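Local coordinates for designed CISK-PX domain (Synthetic construct, PDB 4OXW), which is a computationally designed PX domain, a fold whose natural members commonly bind membrane phosphoinositides, a role it may share, at residues Val10-Phe15 / Gly87-Ile92; Val41-Ser46 / Val108-Ala113; Lys53-Arg58 / Ala102-Val107; Glu61-Leu66 / Gln93-His98. All coordinates share one frame; numbering follows the deposited sequence.

Contact 1: residues Val10-Phe15 / Gly87-Ile92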
# COMPACT_ATOMS: atom_id res chain seq x y z
N VAL A 10 10.55 -0.19 3.46
CA VAL A 10 9.55 -0.55 2.45
C VAL A 10 9.61 0.36 1.24
O VAL A 10 10.02 1.53 1.35
CB VAL A 10 8.13 -0.55 3.01
CG1 VAL A 10 8.02 -1.61 4.10
CG2 VAL A 10 7.78 0.82 3.60
N SER A 11 9.25 -0.16 0.08
CA SER A 11 9.18 0.64 -1.15
C SER A 11 8.18 -0.03 -2.09
O SER A 11 7.75 -1.15 -1.85
CB SER A 11 10.54 0.74 -1.86
OG SER A 11 11.03 -0.54 -2.26
N ILE A 12 7.72 0.73 -3.09
CA ILE A 12 6.79 0.23 -4.09
C ILE A 12 7.35 0.54 -5.48
O ILE A 12 7.09 1.62 -6.06
CB ILE A 12 5.36 0.83 -3.93
CG1 ILE A 12 4.87 0.63 -2.50
CG2 ILE A 12 4.42 0.16 -4.92
CD1 ILE A 12 3.48 1.19 -2.26
N PRO A 13 8.17 -0.39 -6.00
CA PRO A 13 8.87 -0.14 -7.27
C PRO A 13 7.94 -0.10 -8.47
O PRO A 13 8.18 0.66 -9.42
CB PRO A 13 9.84 -1.33 -7.36
CG PRO A 13 9.31 -2.36 -6.42
CD PRO A 13 8.70 -1.57 -5.30
N ASP A 14 6.87 -0.89 -8.43
CA ASP A 14 5.99 -1.03 -9.58
C ASP A 14 4.57 -1.33 -9.20
O ASP A 14 4.31 -1.83 -8.10
CB ASP A 14 6.41 -2.21 -10.44
CG ASP A 14 7.85 -2.19 -10.78
OD1 ASP A 14 8.23 -1.40 -11.68
OD2 ASP A 14 8.60 -2.99 -10.17
N PHE A 15 3.67 -1.04 -10.14
CA PHE A 15 2.33 -1.60 -10.16
C PHE A 15 2.21 -2.62 -11.31
O PHE A 15 3.05 -2.64 -12.25
CB PHE A 15 1.28 -0.50 -10.26
CG PHE A 15 1.30 0.26 -11.52
CD1 PHE A 15 0.80 -0.30 -12.68
CD2 PHE A 15 1.84 1.52 -11.58
CE1 PHE A 15 0.84 0.42 -13.87
CE2 PHE A 15 1.85 2.24 -12.74
CZ PHE A 15 1.38 1.68 -13.90
N GLY A 87 2.30 7.94 -4.02
CA GLY A 87 1.61 8.31 -2.78
C GLY A 87 1.44 7.17 -1.83
O GLY A 87 1.56 7.34 -0.59
N LEU A 88 1.12 5.99 -2.37
CA LEU A 88 0.97 4.79 -1.52
C LEU A 88 2.32 4.39 -0.93
O LEU A 88 2.39 3.92 0.19
CB LEU A 88 0.42 3.63 -2.34
CG LEU A 88 -1.05 3.76 -2.76
CD1 LEU A 88 -1.47 2.61 -3.65
CD2 LEU A 88 -1.97 3.78 -1.54
N GLU A 89 3.39 4.61 -1.68
CA GLU A 89 4.75 4.37 -1.17
C GLU A 89 5.08 5.29 0.03
O GLU A 89 5.54 4.82 1.08
CB GLU A 89 5.80 4.52 -2.27
CG GLU A 89 7.23 4.34 -1.77
CD GLU A 89 8.24 4.43 -2.90
OE1 GLU A 89 8.43 5.57 -3.38
OE2 GLU A 89 8.81 3.39 -3.32
N LYS A 90 4.82 6.57 -0.11
CA LYS A 90 5.04 7.53 0.99
C LYS A 90 4.18 7.14 2.18
O LYS A 90 4.62 7.15 3.35
CB LYS A 90 4.72 8.96 0.51
CG LYS A 90 4.81 9.99 1.63
CD LYS A 90 4.78 11.40 1.03
CE LYS A 90 4.47 12.45 2.09
NZ LYS A 90 4.26 13.82 1.50
N TYR A 91 2.93 6.74 1.91
CA TYR A 91 2.02 6.32 2.99
C TYR A 91 2.57 5.15 3.82
O TYR A 91 2.69 5.23 5.05
CB TYR A 91 0.68 5.91 2.40
CG TYR A 91 -0.34 5.45 3.42
CD1 TYR A 91 -1.12 6.38 4.11
CD2 TYR A 91 -0.55 4.10 3.66
CE1 TYR A 91 -2.03 5.96 5.07
CE2 TYR A 91 -1.48 3.66 4.59
CZ TYR A 91 -2.21 4.59 5.31
OH TYR A 91 -3.11 4.14 6.23
N ILE A 92 2.91 4.06 3.13
CA ILE A 92 3.36 2.88 3.84
C ILE A 92 4.74 3.12 4.50
O ILE A 92 5.01 2.60 5.60
CB ILE A 92 3.28 1.59 2.97
CG1 ILE A 92 3.40 0.34 3.85
CG2 ILE A 92 4.35 1.59 1.87
CD1 ILE A 92 2.29 0.13 4.86
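Glu-89 reaches from helix 78-96 to the backbone of strand 9-18, where its OE2 accepts a nearly straight hydrogen bond from Ile-12 N (2.9 Å, N-H...O angle 174°). The donor arrives on the anti side of the carboxylate oxygen, and Ser-11 CB lies 3.5 Å from the same OE2. The glutamate has CG anti to the backbone N and CD anti again (chi2 178°), which carries the carboxylate to the strand. Ile-12 slides past it in the opposite direction: its CD1 settles on the helix backbone, 3.5 Å from Glu-89 N, and reaches Leu-88 CB at 3.9 Å. Beyond this, Val-10 CG2 meets Ile-92 CG2 at 3.9 Å. An alanine in place of this glutamate would keep CB beside Ile-12 but would probably leave Ile-12 N without its acceptor and the strand less firmly tied to the helix. The two segments run nearly antiparallel (166°), their axes 7.5 Å apart. Ser-11 pairs through its backbone with Lys-31 of strand 25-34, so strand 9-18, an outer strand of the PX-domain sheet, is paired along one edge and packed against helix 78-96, while Phe-48 of helix 45-58 touches both Ile-12 and Leu-88.

Contact 2: residues Val41-Ser46 / Val108-Ala113. With SO4 (sulfate ion), chain B; SO4 (sulfate ion), chain C.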
# COMPACT_ATOMS: atom_id res chain seq x y z
N VAL A 41 5.14 -8.26 -1.32
CA VAL A 41 3.73 -8.59 -1.21
C VAL A 41 3.06 -7.73 -2.26
O VAL A 41 3.59 -6.67 -2.65
CB VAL A 41 3.11 -8.33 0.18
CG1 VAL A 41 3.76 -9.28 1.21
CG2 VAL A 41 3.26 -6.88 0.61
N TYR A 42 1.89 -8.17 -2.68
CA TYR A 42 1.15 -7.41 -3.65
C TYR A 42 -0.16 -6.97 -3.05
O TYR A 42 -0.89 -7.81 -2.50
CB TYR A 42 0.87 -8.30 -4.88
CG TYR A 42 2.13 -8.68 -5.55
CD1 TYR A 42 2.60 -7.96 -6.60
CD2 TYR A 42 2.90 -9.73 -5.08
CE1 TYR A 42 3.80 -8.29 -7.19
CE2 TYR A 42 4.09 -10.06 -5.65
CZ TYR A 42 4.53 -9.34 -6.73
OH TYR A 42 5.73 -9.64 -7.33
N ARG A 43 -0.52 -5.70 -3.21
CA ARG A 43 -1.72 -5.15 -2.59
C ARG A 43 -2.43 -4.19 -3.50
O ARG A 43 -1.83 -3.33 -4.14
CB ARG A 43 -1.38 -4.40 -1.27
CG ARG A 43 -0.71 -5.32 -0.26
CD ARG A 43 -1.72 -6.27 0.41
NE ARG A 43 -1.04 -7.10 1.40
CZ ARG A 43 -0.81 -8.38 1.31
NH1 ARG A 43 -1.21 -9.09 0.25
NH2 ARG A 43 -0.16 -9.01 2.29
N ARG A 44 -3.74 -4.28 -3.50
CA ARG A 44 -4.59 -3.32 -4.23
C ARG A 44 -4.84 -2.07 -3.42
O ARG A 44 -4.70 -2.08 -2.19
CB ARG A 44 -5.99 -3.98 -4.52
CG ARG A 44 -5.96 -5.24 -5.32
CD ARG A 44 -7.32 -5.94 -5.22
NE ARG A 44 -8.36 -5.07 -5.73
CZ ARG A 44 -9.64 -5.16 -5.39
NH1 ARG A 44 -10.05 -6.10 -4.53
NH2 ARG A 44 -10.53 -4.33 -5.92
N TYR A 45 -5.26 -1.00 -4.08
CA TYR A 45 -5.62 0.23 -3.38
C TYR A 45 -6.65 -0.06 -2.30
O TYR A 45 -6.57 0.48 -1.19
CB TYR A 45 -6.21 1.30 -4.32
CG TYR A 45 -6.67 2.53 -3.58
CD1 TYR A 45 -5.78 3.53 -3.19
CD2 TYR A 45 -8.02 2.72 -3.25
CE1 TYR A 45 -6.20 4.65 -2.49
CE2 TYR A 45 -8.43 3.83 -2.55
CZ TYR A 45 -7.53 4.79 -2.15
OH TYR A 45 -7.94 5.91 -1.47
N SER A 46 -7.61 -0.92 -2.60
CA SER A 46 -8.67 -1.23 -1.61
C SER A 46 -8.11 -1.92 -0.39
O SER A 46 -8.68 -1.80 0.70
CB SER A 46 -9.78 -2.07 -2.23
OG SER A 46 -9.30 -3.28 -2.76
N VAL A 108 1.65 -5.86 10.30
CA VAL A 108 2.46 -7.05 10.10
C VAL A 108 1.82 -7.97 9.06
O VAL A 108 2.50 -8.45 8.15
CB VAL A 108 2.66 -7.79 11.45
CG1 VAL A 108 3.29 -9.16 11.25
CG2 VAL A 108 3.55 -6.93 12.35
N SER A 109 0.52 -8.15 9.16
CA SER A 109 -0.21 -8.96 8.20
C SER A 109 -0.15 -8.32 6.78
O SER A 109 0.19 -9.01 5.76
CB SER A 109 -1.65 -9.15 8.66
OG SER A 109 -2.42 -9.81 7.65
N PHE A 110 -0.41 -7.02 6.74
CA PHE A 110 -0.43 -6.27 5.47
C PHE A 110 0.87 -6.48 4.73
O PHE A 110 0.90 -6.66 3.51
CB PHE A 110 -0.69 -4.80 5.71
CG PHE A 110 -0.86 -4.00 4.45
CD1 PHE A 110 -2.07 -4.00 3.78
CD2 PHE A 110 0.19 -3.22 3.95
CE1 PHE A 110 -2.25 -3.26 2.64
CE2 PHE A 110 0.01 -2.44 2.82
CZ PHE A 110 -1.22 -2.46 2.17
N LEU A 111 1.98 -6.51 5.48
CA LEU A 111 3.28 -6.57 4.89
C LEU A 111 3.92 -7.95 4.80
O LEU A 111 5.04 -8.08 4.28
CB LEU A 111 4.23 -5.65 5.68
CG LEU A 111 3.93 -4.18 5.58
CD1 LEU A 111 4.93 -3.47 6.47
CD2 LEU A 111 4.05 -3.71 4.11
N GLN A 112 3.22 -8.97 5.29
CA GLN A 112 3.77 -10.32 5.20
C GLN A 112 2.87 -11.37 4.56
O GLN A 112 3.37 -12.35 4.03
CB GLN A 112 4.28 -10.79 6.57
CG GLN A 112 5.28 -9.87 7.22
CD GLN A 112 5.84 -10.40 8.55
OE1 GLN A 112 5.54 -11.52 8.99
NE2 GLN A 112 6.65 -9.58 9.21
N ALA A 113 1.56 -11.18 4.61
CA ALA A 113 0.59 -12.20 4.22
C ALA A 113 0.66 -12.55 2.74
O ALA A 113 1.52 -13.31 2.30
CB ALA A 113 -0.81 -11.73 4.57
S SO4 B . -8.99 -1.26 -6.41
O1 SO4 B . -8.09 -0.44 -7.29
O2 SO4 B . -9.46 -2.33 -7.35
O3 SO4 B . -8.46 -1.76 -5.12
O4 SO4 B . -10.07 -0.35 -6.00
S SO4 C . -13.96 -5.38 -4.04
O1 SO4 C . -13.54 -4.57 -5.22
O2 SO4 C . -14.93 -6.43 -4.47
O3 SO4 C . -12.79 -6.06 -3.42
O4 SO4 C . -14.60 -4.49 -3.04
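Val-41 and Leu-111 mark the closest backbone approach, their CA atoms 6.4 Å apart, where the strand segment 41-44 and the helix segment 108-112 pass at 111° with axes 8.3 Å apart. This is the last strand of the PX-domain sheet meeting the C-terminal helix. Val-41 presses CG1 against the helix backbone, 3.5 Å from Leu-111 O, and CG2 near Phe-110 O. Arg-43 carries most of the remainder. Its CG lies over one face of the Phe-110 ring, 4.1 Å from the ring centroid, a CH-pi contact; CB is near CZ of the ring, and the bend at chi2 (-75°) lays CD against CE1. Beyond the ring the guanidinium grips Phe-110 O side-on with two nitrogens, NE at 2.9 Å and NH2 also at 2.9 Å from that oxygen. NE lies in the carbonyl plane on a lone pair, whereas NH2 sits above it, 51° out of the plane. NH1 also makes a weak bond to Tyr-42 O, which may limit rotation of the group. Arg-43, Arg-44 and Tyr-45 form the Arg-Arg-Tyr sequence familiar from phosphoinositide-binding PX domains; Ser-46 follows it, and two sulfates, probably from the crystallisation liquor, occupy this end. A phosphate-binding role here is consistent with that family motif. Arg-44 NH2 donates to O2 of the chain B sulfate at 2.7 Å, and Ser-46 N holds O3 of the same ion at 2.8 Å.

Contact 3: residues Lys53-Arg58 / Ala102-Val107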
# COMPACT_ATOMS: atom_id res chain seq x y z
N LYS A 53 -8.47 2.53 7.25
CA LYS A 53 -9.67 2.76 8.06
C LYS A 53 -9.52 2.08 9.42
O LYS A 53 -9.89 2.66 10.45
CB LYS A 53 -10.92 2.26 7.33
CG LYS A 53 -11.37 3.16 6.18
CD LYS A 53 -11.69 4.59 6.62
CE LYS A 53 -12.05 5.45 5.42
NZ LYS A 53 -11.84 6.90 5.69
N LYS A 54 -8.95 0.88 9.45
CA LYS A 54 -8.81 0.14 10.72
C LYS A 54 -7.71 0.71 11.58
O LYS A 54 -7.86 0.78 12.78
CB LYS A 54 -8.58 -1.35 10.47
CG LYS A 54 -9.74 -1.99 9.74
CD LYS A 54 -11.07 -1.57 10.37
CE LYS A 54 -12.19 -2.56 10.14
NZ LYS A 54 -13.55 -1.95 10.10
N LEU A 55 -6.62 1.13 10.97
CA LEU A 55 -5.55 1.77 11.73
C LEU A 55 -5.95 3.09 12.30
O LEU A 55 -5.56 3.45 13.42
CB LEU A 55 -4.32 2.01 10.87
CG LEU A 55 -3.38 0.85 10.74
CD1 LEU A 55 -2.21 1.32 9.88
CD2 LEU A 55 -2.81 0.32 12.07
N GLN A 56 -6.71 3.83 11.51
CA GLN A 56 -7.17 5.14 11.92
C GLN A 56 -8.07 5.03 13.15
O GLN A 56 -8.11 5.93 13.99
CB GLN A 56 -7.91 5.74 10.75
CG GLN A 56 -8.39 7.16 10.89
CD GLN A 56 -8.87 7.67 9.55
OE1 GLN A 56 -9.87 7.19 9.01
NE2 GLN A 56 -8.15 8.64 9.01
N GLN A 57 -8.79 3.93 13.27
CA GLN A 57 -9.62 3.70 14.46
C GLN A 57 -8.76 3.49 15.70
O GLN A 57 -9.11 3.95 16.78
CB GLN A 57 -10.58 2.54 14.25
CG GLN A 57 -11.72 2.88 13.30
CD GLN A 57 -12.33 1.68 12.57
OE1 GLN A 57 -12.16 0.52 12.97
NE2 GLN A 57 -13.06 1.96 11.49
N ARG A 58 -7.60 2.84 15.55
CA ARG A 58 -6.75 2.50 16.67
C ARG A 58 -5.82 3.65 17.05
O ARG A 58 -5.60 3.94 18.24
CB ARG A 58 -5.91 1.27 16.32
CG ARG A 58 -6.68 -0.03 16.18
CD ARG A 58 -5.70 -1.18 15.95
NE ARG A 58 -6.34 -2.48 15.73
CZ ARG A 58 -5.70 -3.65 15.77
NH1 ARG A 58 -4.40 -3.70 16.03
NH2 ARG A 58 -6.37 -4.78 15.55
N ALA A 102 4.28 -0.16 13.00
CA ALA A 102 5.06 -1.22 12.35
C ALA A 102 4.86 -2.57 13.03
O ALA A 102 4.94 -3.64 12.39
CB ALA A 102 6.54 -0.84 12.33
N ASN A 103 4.60 -2.53 14.34
CA ASN A 103 4.40 -3.72 15.13
C ASN A 103 2.97 -4.12 15.36
O ASN A 103 2.67 -5.15 15.98
CB ASN A 103 5.15 -3.56 16.46
CG ASN A 103 6.64 -3.53 16.27
OD1 ASN A 103 7.29 -2.49 16.44
ND2 ASN A 103 7.19 -4.65 15.86
N ASP A 104 2.06 -3.31 14.84
CA ASP A 104 0.68 -3.63 14.94
C ASP A 104 0.33 -4.82 14.05
O ASP A 104 0.86 -4.96 12.94
CB ASP A 104 -0.16 -2.40 14.60
CG ASP A 104 -1.61 -2.62 14.81
OD1 ASP A 104 -2.12 -2.14 15.83
OD2 ASP A 104 -2.25 -3.29 13.98
N GLU A 105 -0.52 -5.71 14.56
CA GLU A 105 -0.85 -6.95 13.88
C GLU A 105 -1.41 -6.70 12.45
O GLU A 105 -1.20 -7.52 11.55
CB GLU A 105 -1.84 -7.76 14.70
CG GLU A 105 -1.19 -8.39 15.94
CD GLU A 105 -2.20 -8.92 16.95
OE1 GLU A 105 -3.35 -9.25 16.57
OE2 GLU A 105 -1.82 -9.01 18.15
N LEU A 106 -2.13 -5.61 12.29
CA LEU A 106 -2.70 -5.28 10.96
C LEU A 106 -1.61 -5.02 9.99
O LEU A 106 -1.66 -5.46 8.84
CB LEU A 106 -3.62 -4.07 11.03
CG LEU A 106 -4.92 -4.30 11.76
CD1 LEU A 106 -5.56 -2.97 12.10
CD2 LEU A 106 -5.82 -5.17 10.93
N VAL A 107 -0.62 -4.26 10.41
CA VAL A 107 0.46 -3.89 9.53
C VAL A 107 1.35 -5.07 9.26
O VAL A 107 1.78 -5.29 8.14
CB VAL A 107 1.24 -2.72 10.14
CG1 VAL A 107 2.47 -2.42 9.27
CG2 VAL A 107 0.32 -1.51 10.25
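Leu-106 lays its CD1 over the centre of the Arg-58 guanidinium, 3.7 Å from CZ, so the flat cation of helix 45-58 rests with one face on an aliphatic branch. At its edge the same guanidinium makes a salt bridge: NH1 donates to Asp-104 OD1 at 2.8 Å, meeting that oxygen on the syn side. The two groups are not coplanar, their planes 59° apart. The extended run from CG to NE carries the Arg-58 chain to the other segment. Asp-104 is itself fixed by a second bond. With its CG anti to the backbone N (chi1 -174°), its other oxygen, OD2, accepts from Leu-106 N at 2.9 Å on the anti side, the N-cap of helix 105-112. The arginine and the helix N-terminus would both be expected to stabilise the negative charge of this carboxylate. In the PX fold this places the turn before the C-terminal helix against the end of helix 45-58, with helix 78-96 alongside, where Ile-95 touches both Leu-55 and Val-107. There the apolar part of the contact forms: the Leu-55 and Val-107 side chains cross at about a right angle, CD1 to CG2 at 3.8 Å. The other branch of Leu-55, CD2, stands 4.1 Å from Asp-104 OD2 and so puts hydrocarbon beside the capping carboxylate. One residue before Leu-55, Lys-54 CB meets Leu-106 CD1 at 3.8 Å while the rest of the lysine leads away. Trp-50 and Leu-51 from the same helix also pack on Leu-106.

Contact 4: residues Glu61-Leu66 / Gln93-His98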
# COMPACT_ATOMS: atom_id res chain seq x y z
N GLU A 61 -4.09 9.61 15.78
CA GLU A 61 -3.01 10.60 15.86
C GLU A 61 -1.82 10.30 14.98
O GLU A 61 -1.04 11.21 14.70
CB GLU A 61 -2.46 10.67 17.30
CG GLU A 61 -3.51 11.04 18.33
CD GLU A 61 -4.40 9.89 18.77
OE1 GLU A 61 -4.29 8.74 18.30
OE2 GLU A 61 -5.25 10.17 19.64
N LEU A 62 -1.60 9.03 14.64
CA LEU A 62 -0.37 8.66 13.99
C LEU A 62 -0.50 8.32 12.51
O LEU A 62 0.50 8.31 11.79
CB LEU A 62 0.23 7.43 14.65
CG LEU A 62 0.48 7.58 16.14
CD1 LEU A 62 1.11 6.27 16.60
CD2 LEU A 62 1.40 8.79 16.34
N VAL A 63 -1.70 8.00 12.09
CA VAL A 63 -1.88 7.53 10.70
C VAL A 63 -1.78 8.73 9.76
O VAL A 63 -2.47 9.74 9.95
CB VAL A 63 -3.21 6.79 10.51
CG1 VAL A 63 -3.37 6.33 9.07
CG2 VAL A 63 -3.29 5.55 11.40
N PRO A 64 -0.92 8.62 8.74
CA PRO A 64 -0.79 9.66 7.73
C PRO A 64 -2.00 9.71 6.78
O PRO A 64 -2.85 8.82 6.79
CB PRO A 64 0.45 9.25 6.95
CG PRO A 64 0.63 7.81 7.18
CD PRO A 64 0.00 7.49 8.50
N GLU A 65 -2.02 10.74 5.97
CA GLU A 65 -3.00 10.89 4.92
C GLU A 65 -2.87 9.80 3.84
O GLU A 65 -1.80 9.59 3.29
CB GLU A 65 -2.79 12.27 4.29
CG GLU A 65 -3.84 12.60 3.25
CD GLU A 65 -3.50 13.84 2.43
OE1 GLU A 65 -2.36 14.37 2.58
OE2 GLU A 65 -4.39 14.28 1.65
N LEU A 66 -3.97 9.11 3.54
CA LEU A 66 -3.98 8.10 2.50
C LEU A 66 -4.25 8.80 1.17
O LEU A 66 -5.11 9.65 1.12
CB LEU A 66 -5.13 7.11 2.75
CG LEU A 66 -5.19 5.92 1.77
CD1 LEU A 66 -4.12 4.87 1.99
CD2 LEU A 66 -6.53 5.24 1.83
N GLN A 93 5.56 3.96 3.88
CA GLN A 93 6.87 4.35 4.53
C GLN A 93 6.62 5.10 5.82
O GLN A 93 7.32 4.88 6.83
CB GLN A 93 7.74 5.15 3.56
CG GLN A 93 8.32 4.31 2.46
CD GLN A 93 9.09 5.07 1.39
OE1 GLN A 93 9.00 6.29 1.27
NE2 GLN A 93 9.87 4.34 0.60
N ARG A 94 5.63 5.99 5.80
CA ARG A 94 5.29 6.73 6.99
C ARG A 94 4.75 5.82 8.05
O ARG A 94 5.06 5.99 9.23
CB ARG A 94 4.29 7.79 6.64
CG ARG A 94 4.92 9.01 6.03
CD ARG A 94 5.35 9.97 7.15
NE ARG A 94 6.22 11.07 6.70
CZ ARG A 94 5.89 11.97 5.78
NH1 ARG A 94 4.71 11.92 5.16
NH2 ARG A 94 6.76 12.93 5.47
N ILE A 95 3.91 4.86 7.68
CA ILE A 95 3.43 3.90 8.66
C ILE A 95 4.58 3.16 9.35
O ILE A 95 4.59 3.06 10.58
CB ILE A 95 2.46 2.87 8.00
CG1 ILE A 95 1.18 3.58 7.58
CG2 ILE A 95 2.23 1.68 8.92
CD1 ILE A 95 0.22 3.87 8.68
N VAL A 96 5.53 2.63 8.59
CA VAL A 96 6.54 1.73 9.14
C VAL A 96 7.59 2.56 9.92
O VAL A 96 8.35 1.99 10.71
CB VAL A 96 7.17 0.90 8.03
CG1 VAL A 96 8.46 0.23 8.43
CG2 VAL A 96 6.13 -0.14 7.62
N SER A 97 7.58 3.87 9.69
CA SER A 97 8.46 4.79 10.46
C SER A 97 8.00 4.93 11.91
O SER A 97 8.78 5.41 12.74
CB SER A 97 8.53 6.17 9.80
OG SER A 97 7.44 6.97 10.26
N HIS A 98 6.77 4.55 12.24
CA HIS A 98 6.28 4.55 13.62
C HIS A 98 6.37 3.17 14.17
O HIS A 98 5.57 2.31 13.82
CB HIS A 98 4.82 4.96 13.75
CG HIS A 98 4.55 6.39 13.41
ND1 HIS A 98 4.31 6.82 12.13
CD2 HIS A 98 4.45 7.49 14.21
CE1 HIS A 98 4.09 8.13 12.14
NE2 HIS A 98 4.18 8.55 13.38
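His-98 and Leu-62 each hold CG anti to their own carbonyl carbon (chi1 -68° and -57°), which sets each CG on the side facing the other segment. Leu-62 CB lies over one face of the ring, offset toward its rim; CD2 of the leucine meets CD2 of His-98 at 3.9 Å, and Leu-62 O is 3.6 Å from His-98 CE1. The ring is steadied from the last turns of helix 78-96: His-98 ND1 donates to Arg-94 O at 3.1 Å. Ser-97 OG gives that oxygen a second bond at 2.8 Å, from the opposite face of the carbonyl plane. An alanine in place of the histidine would probably leave Leu-62 CD2 without its ring partner and Arg-94 O with one side-chain donor fewer. Next along the loop, Pro-64 packs by its ring: CG on Arg-94 CB at 3.7 Å, and CD on Ile-95 CD1 at 3.6 Å, the proline and isoleucine crossing at about a right angle. Beneath them Val-63 also touches His-52 and Leu-55 of helix 45-58. Loop and helix end thus meet by packing without a direct hydrogen bond; the loop corresponds to the proline-rich loop that PX domains carry between their first two long helices.

Overall arrangement
Contact 1 ties strand 9-18 to helix 78-96, and contact 2 ties strand 37-44, the other outer strand of the sheet, to helix 105-112; their centres are 11 Å apart and they touch where Ile-92 meets Phe-110 and Leu-111. Contacts 3 and 4 join helices and loops to one another; they lie on one side of the chain's centre, their own centres about 10 Å apart, and meet through Leu-55 with Val-63 and Ile-95. Along the chain, contact 1 alternates with the others, whereas contact 4 lies within the span of contact 3, which lies within that of contact 2. Sheet, loop and helices are thereby joined into one compact PX domain.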